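Local coordinates for hypothetical conserved protein (Geobacillus kaustophilus, PDB 2R5X) that is of unknown function but belongs to the YugN-like family and folds as an antiparallel sheet packed against two helices, at residues E25-V30 with L109-S114; F29-Q34 with E38-D43; R44-K49 with S99-Q104. The protein carries 1 engineered substitution. One frame throughout, in Å; residues are numbered along the deposited sequence.

Interaction 1 of 3, residues E25-V30 with L109-S114; sequences ERLGFV and LAQVKS
A Schellman motif closing helix 17-26 presents L27 and F29 to the flank of helix 99-117, where they meet Q111 and V112. G28, at positive phi (90°), is the C-prime residue of the motif: F29 N returns to M24 O, while G28 N makes a weak bond to E25 O. L27, whose CA comes within 7.5 Å of the V112 CA, splits its two methyls between neighbouring residues of the opposing helix. CD1 meets V112 CG2 at 3.7 Å, and CD2 lies 3.4 Å from Q111 NE2, the leucine and glutamine chains lying alongside and running opposite ways. Q111 reaches this place with CG between the backbone N and the carbonyl carbon (chi1 68°) and the chain extended beyond. F29 adds a lighter touch, CE2 to V112 CG2 at 4.1 Å, the two side chains crossing at about a right angle. No hydrogen bond joins the segments; the contact is van der Waals packing, of apolar groups on V112 and of L27 CD2 against the Q111 amide. Q111 is less buried than V112 and F29. In its modelled conformer R26 reaches E115 further along helix 99-117. V112 also packs on M24 of helix 17-26, and F29 reaches L55 and V57 of strand 51-61.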
# COMPACT_ATOMS: atom_id res chain seq x y z
N GLU A 25 -3.98 -5.60 6.67
CA GLU A 25 -5.09 -5.40 7.62
C GLU A 25 -4.58 -5.03 9.01
O GLU A 25 -5.16 -4.18 9.69
CB GLU A 25 -5.97 -6.65 7.71
CG GLU A 25 -7.35 -6.38 8.30
CD GLU A 25 -7.78 -7.43 9.31
OE1 GLU A 25 -7.68 -8.64 9.01
OE2 GLU A 25 -8.24 -7.04 10.41
N ARG A 26 -3.49 -5.65 9.41
CA ARG A 26 -2.82 -5.41 10.67
C ARG A 26 -2.28 -4.01 10.76
O ARG A 26 -2.25 -3.42 11.79
CB ARG A 26 -1.65 -6.36 10.79
CG ARG A 26 -1.59 -7.12 12.01
CD ARG A 26 -0.90 -8.42 11.79
NE ARG A 26 0.54 -8.30 11.59
CZ ARG A 26 1.21 -9.15 10.85
NH1 ARG A 26 0.56 -10.13 10.28
NH2 ARG A 26 2.48 -9.02 10.67
N LEU A 27 -1.81 -3.51 9.64
CA LEU A 27 -1.19 -2.19 9.61
C LEU A 27 -2.14 -1.07 9.23
O LEU A 27 -1.71 0.04 8.91
CB LEU A 27 0.06 -2.19 8.72
CG LEU A 27 1.12 -3.23 9.14
CD1 LEU A 27 2.27 -3.23 8.17
CD2 LEU A 27 1.61 -2.99 10.55
N GLY A 28 -3.44 -1.36 9.29
CA GLY A 28 -4.47 -0.33 9.12
C GLY A 28 -4.95 -0.08 7.70
O GLY A 28 -5.66 0.89 7.45
N PHE A 29 -4.58 -0.96 6.77
CA PHE A 29 -4.98 -0.82 5.37
C PHE A 29 -6.29 -1.55 5.12
O PHE A 29 -6.55 -2.60 5.73
CB PHE A 29 -3.92 -1.38 4.41
CG PHE A 29 -2.65 -0.58 4.35
CD1 PHE A 29 -2.42 0.31 3.29
CD2 PHE A 29 -1.67 -0.72 5.32
CE1 PHE A 29 -1.26 1.05 3.23
CE2 PHE A 29 -0.49 0.01 5.27
CZ PHE A 29 -0.28 0.90 4.22
N VAL A 30 -7.12 -1.01 4.24
CA VAL A 30 -8.28 -1.74 3.72
C VAL A 30 -8.11 -1.93 2.21
O VAL A 30 -7.40 -1.14 1.57
CB VAL A 30 -9.63 -1.03 4.04
CG1 VAL A 30 -9.82 -0.90 5.55
CG2 VAL A 30 -9.74 0.33 3.36
N LEU A 109 5.19 2.46 5.94
CA LEU A 109 5.86 1.68 4.90
C LEU A 109 7.08 0.89 5.41
O LEU A 109 7.33 -0.23 4.97
CB LEU A 109 6.23 2.59 3.71
CG LEU A 109 5.00 3.14 2.96
CD1 LEU A 109 5.36 4.30 2.05
CD2 LEU A 109 4.26 2.03 2.20
N ALA A 110 7.82 1.49 6.35
CA ALA A 110 8.93 0.80 7.02
C ALA A 110 8.46 -0.45 7.76
O ALA A 110 9.14 -1.48 7.75
CB ALA A 110 9.62 1.74 7.98
N GLN A 111 7.30 -0.39 8.39
CA GLN A 111 6.77 -1.57 9.06
C GLN A 111 6.13 -2.55 8.09
O GLN A 111 6.12 -3.75 8.36
CB GLN A 111 5.88 -1.23 10.26
CG GLN A 111 4.55 -0.56 9.97
CD GLN A 111 3.89 -0.01 11.21
OE1 GLN A 111 3.62 1.20 11.31
NE2 GLN A 111 3.63 -0.87 12.18
N VAL A 112 5.63 -2.07 6.95
CA VAL A 112 5.23 -2.97 5.86
C VAL A 112 6.46 -3.80 5.44
O VAL A 112 6.40 -5.02 5.41
CB VAL A 112 4.64 -2.21 4.64
CG1 VAL A 112 4.49 -3.13 3.44
CG2 VAL A 112 3.29 -1.60 4.98
N LYS A 113 7.57 -3.11 5.17
CA LYS A 113 8.81 -3.75 4.75
C LYS A 113 9.36 -4.75 5.79
O LYS A 113 9.75 -5.86 5.43
CB LYS A 113 9.86 -2.69 4.38
CG LYS A 113 11.22 -3.23 3.95
CD LYS A 113 11.16 -3.98 2.63
CE LYS A 113 12.50 -4.65 2.33
NZ LYS A 113 12.57 -5.20 0.95
N SER A 114 9.35 -4.34 7.06
CA SER A 114 9.81 -5.17 8.18
C SER A 114 9.00 -6.45 8.33
O SER A 114 9.56 -7.52 8.56
CB SER A 114 9.76 -4.38 9.49
OG SER A 114 10.16 -5.16 10.61

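Interaction 2 of 3, residues F29-Q34 with E38-D43; sequences FVRAAQ and ERVTYD
V30 and D43 form an antiparallel hydrogen-bonded pair in the beta hairpin of strands 30-32 and 39-48, with R31 and Y42 as the following non-hydrogen-bonded pair. The close-knit end is defined by two nearly straight bonds: V30 N to D43 O at 2.9 Å, and D43 N to V30 O at 2.8 Å with an N-H...O angle of 165°. Here the F29 ring brings CD1 to 3.7 Å from Y42 CB, while the Y42 carbonyl oxygen lies at the ring edge. Toward the turn the strands part. A32 N still bonds T41 O at 2.8 Å, but the donor stands 46° out of the carbonyl plane, and A32 O receives no T41 amide in return; instead one water lies 2.7 Å from A32 O and accepts from T41 N. A second water donates to A33 O and R39 O, close to T41 OG1, which bonds Q58.

On the face carrying R31 and Y42, the arginine, in its modelled conformer, bends at chi2 and runs beside the tyrosine in the same direction. NE then sits 3.5 Å from Y42 CE1, with guanidinium and ring planes 76° apart, too steep for a parallel stack. V40 CG1 lies over one guanidinium face, 3.9 Å from R31 NH2. D21 of helix 17-26 meets both polar ends, in a salt bridge with R31 NH1 of this conformer and a hydrogen bond with Y42 OH. On the opposite face, which carries A32 and D43, A32 CB rests 3.4 Å from D43 OD2, an oxygen salt-bridged to R56. The chemistry implies a hairpin held by direct backbone bonds at its inner end and by water toward its turn, whose charged groups probably owe their compensation mainly to D21 and R56, outside the pair.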
# COMPACT_ATOMS: atom_id res chain seq x y z
N PHE A 29 -4.58 -0.96 6.77
CA PHE A 29 -4.98 -0.82 5.37
C PHE A 29 -6.29 -1.55 5.12
O PHE A 29 -6.55 -2.60 5.73
CB PHE A 29 -3.92 -1.38 4.41
CG PHE A 29 -2.65 -0.58 4.35
CD1 PHE A 29 -2.42 0.31 3.29
CD2 PHE A 29 -1.67 -0.72 5.32
CE1 PHE A 29 -1.26 1.05 3.23
CE2 PHE A 29 -0.49 0.01 5.27
CZ PHE A 29 -0.28 0.90 4.22
N VAL A 30 -7.12 -1.01 4.24
CA VAL A 30 -8.28 -1.74 3.72
C VAL A 30 -8.11 -1.93 2.21
O VAL A 30 -7.40 -1.14 1.57
CB VAL A 30 -9.63 -1.03 4.04
CG1 VAL A 30 -9.82 -0.90 5.55
CG2 VAL A 30 -9.74 0.33 3.36
N ARG A 31 -8.71 -2.94 1.62
CA ARG A 31 -8.65 -3.13 0.19
C ARG A 31 -9.33 -2.03 -0.54
O ARG A 31 -10.32 -1.55 -0.12
CB ARG A 31 -9.34 -4.40 -0.19
CG ARG A 31 -8.51 -5.59 -0.14
CD ARG A 31 -7.51 -5.68 -1.24
NE ARG A 31 -7.06 -7.03 -1.16
CZ ARG A 31 -7.35 -7.94 -2.04
NH1 ARG A 31 -6.95 -9.17 -1.85
NH2 ARG A 31 -7.97 -7.60 -3.13
N ALA A 32 -8.77 -1.64 -1.66
CA ALA A 32 -9.33 -0.57 -2.46
C ALA A 32 -9.29 -0.97 -3.92
O ALA A 32 -8.71 -2.00 -4.27
CB ALA A 32 -8.57 0.73 -2.23
N ALA A 33 -9.91 -0.14 -4.77
CA ALA A 33 -9.93 -0.32 -6.24
C ALA A 33 -10.15 -1.77 -6.65
O ALA A 33 -9.41 -2.31 -7.47
CB ALA A 33 -8.66 0.23 -6.87
N GLN A 34 -11.18 -2.38 -6.08
CA GLN A 34 -11.36 -3.83 -6.19
C GLN A 34 -11.97 -4.28 -7.51
O GLN A 34 -12.15 -5.47 -7.74
CB GLN A 34 -12.15 -4.37 -4.99
CG GLN A 34 -11.39 -4.28 -3.69
CD GLN A 34 -12.18 -4.79 -2.50
OE1 GLN A 34 -12.04 -5.95 -2.11
NE2 GLN A 34 -13.01 -3.93 -1.93
N GLU A 38 -6.15 -7.09 -12.41
CA GLU A 38 -4.70 -7.25 -12.58
C GLU A 38 -3.92 -6.90 -11.32
O GLU A 38 -2.86 -7.48 -11.07
CB GLU A 38 -4.19 -6.40 -13.74
CG GLU A 38 -4.72 -6.84 -15.10
CD GLU A 38 -3.69 -6.66 -16.20
OE1 GLU A 38 -3.31 -7.68 -16.81
OE2 GLU A 38 -3.26 -5.51 -16.45
N ARG A 39 -4.47 -5.97 -10.54
CA ARG A 39 -3.78 -5.40 -9.37
C ARG A 39 -4.55 -5.59 -8.07
O ARG A 39 -5.78 -5.58 -8.05
CB ARG A 39 -3.52 -3.91 -9.58
CG ARG A 39 -2.63 -3.57 -10.77
CD ARG A 39 -2.28 -2.10 -10.79
NE ARG A 39 -1.30 -1.78 -11.83
CZ ARG A 39 -0.65 -0.62 -11.93
NH1 ARG A 39 -0.86 0.35 -11.04
NH2 ARG A 39 0.22 -0.44 -12.91
N VAL A 40 -3.80 -5.74 -6.97
CA VAL A 40 -4.38 -5.60 -5.63
C VAL A 40 -3.93 -4.26 -5.04
O VAL A 40 -2.78 -3.87 -5.20
CB VAL A 40 -4.04 -6.78 -4.67
CG1 VAL A 40 -4.68 -8.07 -5.15
CG2 VAL A 40 -2.52 -6.96 -4.48
N THR A 41 -4.85 -3.58 -4.37
CA THR A 41 -4.63 -2.24 -3.88
C THR A 41 -5.09 -2.13 -2.43
O THR A 41 -6.15 -2.64 -2.07
CB THR A 41 -5.42 -1.22 -4.73
OG1 THR A 41 -5.10 -1.41 -6.11
CG2 THR A 41 -5.08 0.20 -4.34
N TYR A 42 -4.28 -1.47 -1.60
CA TYR A 42 -4.61 -1.27 -0.19
C TYR A 42 -4.44 0.19 0.17
O TYR A 42 -3.42 0.79 -0.14
CB TYR A 42 -3.68 -2.09 0.70
CG TYR A 42 -3.60 -3.54 0.36
CD1 TYR A 42 -4.43 -4.47 0.98
CD2 TYR A 42 -2.68 -4.01 -0.58
CE1 TYR A 42 -4.34 -5.82 0.68
CE2 TYR A 42 -2.59 -5.35 -0.91
CZ TYR A 42 -3.42 -6.25 -0.27
OH TYR A 42 -3.32 -7.58 -0.59
N ASP A 43 -5.44 0.76 0.83
CA ASP A 43 -5.40 2.17 1.22
C ASP A 43 -5.44 2.30 2.73
O ASP A 43 -6.21 1.61 3.40
CB ASP A 43 -6.60 2.93 0.66
CG ASP A 43 -6.45 3.29 -0.80
OD1 ASP A 43 -5.38 3.03 -1.38
OD2 ASP A 43 -7.42 3.84 -1.36
O HOH W 1 -7.77 -4.57 -4.35
O HOH W 2 -6.75 -2.83 -7.39

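Interaction 3 of 3, residues R44-K49 with S99-Q104; sequences RKYVVK and SSLVSQ
Strand 39-48 faces the first turns of helix 99-117 through Y46, and the main apolar contact is a CH-pi interaction with L101. L101 CD2 lies over one face of the tyrosine ring, 4.0 Å from its centroid and 28° off the normal. The offset favours the root of the ring: the nearest atom is Y46 CG at 3.6 Å, and CB is also close. The leucine and tyrosine side chains point in opposing senses as they pass. Y46 keeps CG beside its backbone N and anti to the carbonyl carbon, a setting that carries the ring across to the helix. The other leucine methyl makes a thinner apolar touch, L101 CD1 to V48 CG1 at 4.3 Å.

The polar part is limited to a van der Waals approach of Q104 OE1 to Y46 CE1 at 3.6 Å, with the amide and ring planes 69° apart. Q104 NE2 turns back to its own helix in a weak bond to S100 O at 3.3 Å. One residue earlier, S99 O accepts both S103 N and S103 OG from opposite faces of its carbonyl plane, the hydroxyl bond from S103 OG to S99 O measuring 3.1 Å. These bonds are internal to the helix; none crosses to the strand.

The short segment axes approach only to 11.2 Å and run at 160°, close to antiparallel, so the gap is spanned by side chains, chiefly the Y46 ring meeting L101 and Q104. Y46 continues onto C105 and V108 of the same helix, while its backbone pairs with Y53. L101, buried, also packs on Y53 of strand 51-61 and on M80 of strand 71-84.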
# COMPACT_ATOMS: atom_id res chain seq x y z
N ARG A 44 -4.61 3.19 3.27
CA ARG A 44 -4.76 3.62 4.65
C ARG A 44 -5.08 5.10 4.64
O ARG A 44 -4.31 5.92 4.13
CB ARG A 44 -3.51 3.35 5.48
CG ARG A 44 -3.71 3.68 6.95
CD ARG A 44 -2.48 3.42 7.76
NE ARG A 44 -2.59 4.06 9.07
CZ ARG A 44 -1.97 3.65 10.17
NH1 ARG A 44 -1.19 2.58 10.13
NH2 ARG A 44 -2.13 4.31 11.30
N LYS A 45 -6.24 5.43 5.20
CA LYS A 45 -6.78 6.78 5.13
C LYS A 45 -6.39 7.62 6.32
O LYS A 45 -6.40 7.16 7.47
CB LYS A 45 -8.31 6.73 5.01
CG LYS A 45 -8.83 6.13 3.72
CD LYS A 45 -10.29 5.71 3.86
CE LYS A 45 -10.90 5.29 2.53
NZ LYS A 45 -10.24 4.11 1.89
N TYR A 46 -6.03 8.86 6.03
CA TYR A 46 -5.75 9.86 7.03
C TYR A 46 -6.71 11.00 6.74
O TYR A 46 -6.46 11.82 5.86
CB TYR A 46 -4.30 10.36 6.92
CG TYR A 46 -3.25 9.32 7.24
CD1 TYR A 46 -2.68 9.25 8.52
CD2 TYR A 46 -2.80 8.43 6.27
CE1 TYR A 46 -1.71 8.29 8.82
CE2 TYR A 46 -1.84 7.47 6.56
CZ TYR A 46 -1.30 7.41 7.83
OH TYR A 46 -0.34 6.46 8.10
N VAL A 47 -7.82 11.03 7.47
CA VAL A 47 -8.80 12.10 7.28
C VAL A 47 -8.39 13.34 8.07
O VAL A 47 -7.91 13.25 9.20
CB VAL A 47 -10.27 11.67 7.57
CG1 VAL A 47 -10.67 10.52 6.65
CG2 VAL A 47 -10.48 11.28 9.04
N VAL A 48 -8.57 14.50 7.45
CA VAL A 48 -8.19 15.78 8.03
C VAL A 48 -9.29 16.78 7.71
O VAL A 48 -10.27 16.42 7.06
CB VAL A 48 -6.84 16.30 7.46
CG1 VAL A 48 -5.66 15.49 8.00
CG2 VAL A 48 -6.86 16.29 5.94
N LYS A 49 -9.12 18.02 8.16
CA LYS A 49 -10.09 19.09 7.92
C LYS A 49 -10.44 19.26 6.44
O LYS A 49 -11.62 19.37 6.08
CB LYS A 49 -9.62 20.42 8.56
CG LYS A 49 -9.80 21.67 7.70
CD LYS A 49 -10.23 22.87 8.49
CE LYS A 49 -10.83 23.91 7.56
NZ LYS A 49 -12.02 24.60 8.15
N SER A 99 4.25 17.80 5.70
CA SER A 99 5.45 17.04 6.05
C SER A 99 5.22 15.98 7.13
O SER A 99 5.81 14.90 7.08
CB SER A 99 6.59 17.98 6.46
OG SER A 99 6.15 18.84 7.50
N SER A 100 4.35 16.29 8.09
CA SER A 100 4.00 15.36 9.17
C SER A 100 3.33 14.10 8.65
O SER A 100 3.61 12.99 9.12
CB SER A 100 3.08 16.04 10.20
OG SER A 100 1.88 16.48 9.58
N LEU A 101 2.43 14.26 7.69
CA LEU A 101 1.72 13.13 7.11
C LEU A 101 2.64 12.28 6.23
O LEU A 101 2.53 11.05 6.22
CB LEU A 101 0.51 13.61 6.31
CG LEU A 101 -0.78 12.89 6.66
CD1 LEU A 101 -1.94 13.86 6.62
CD2 LEU A 101 -0.99 11.71 5.72
N VAL A 102 3.56 12.94 5.54
CA VAL A 102 4.64 12.28 4.78
C VAL A 102 5.50 11.39 5.67
O VAL A 102 5.81 10.25 5.31
CB VAL A 102 5.51 13.32 4.05
CG1 VAL A 102 6.77 12.68 3.44
CG2 VAL A 102 4.70 14.01 2.99
N SER A 103 5.86 11.91 6.84
CA SER A 103 6.66 11.18 7.81
C SER A 103 5.92 9.96 8.37
O SER A 103 6.51 8.89 8.49
CB SER A 103 7.13 12.10 8.95
OG SER A 103 7.94 13.14 8.43
N GLN A 104 4.63 10.13 8.67
CA GLN A 104 3.78 9.03 9.14
C GLN A 104 3.66 7.91 8.11
O GLN A 104 3.72 6.72 8.46
CB GLN A 104 2.39 9.56 9.51
CG GLN A 104 2.35 10.30 10.84
CD GLN A 104 1.08 11.10 11.05
OE1 GLN A 104 -0.03 10.55 11.01
NE2 GLN A 104 1.23 12.39 11.31

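How the interactions relate
Interactions 1 and 3 both set helix 99-117 against the rest of the fold, at different points along its length and without a hydrogen bond across either contact. The centre of interaction 3 lies about 14 Å from the centre of the chain, that of interaction 1 about 8 Å; interaction 3 has one buried residue and a more peripheral place. Interaction 2 differs in kind: it is hairpin pairing, rich in backbone bonds and waters, and buries 497 Å² against roughly 200 Å² for each of the others. F29 belongs to both interactions 1 and 2, linking helix packing to strand pairing, while strand 39-48 serves interactions 2 and 3. A weak L27 O to R44 NH1 bond joins interactions 1 and 3.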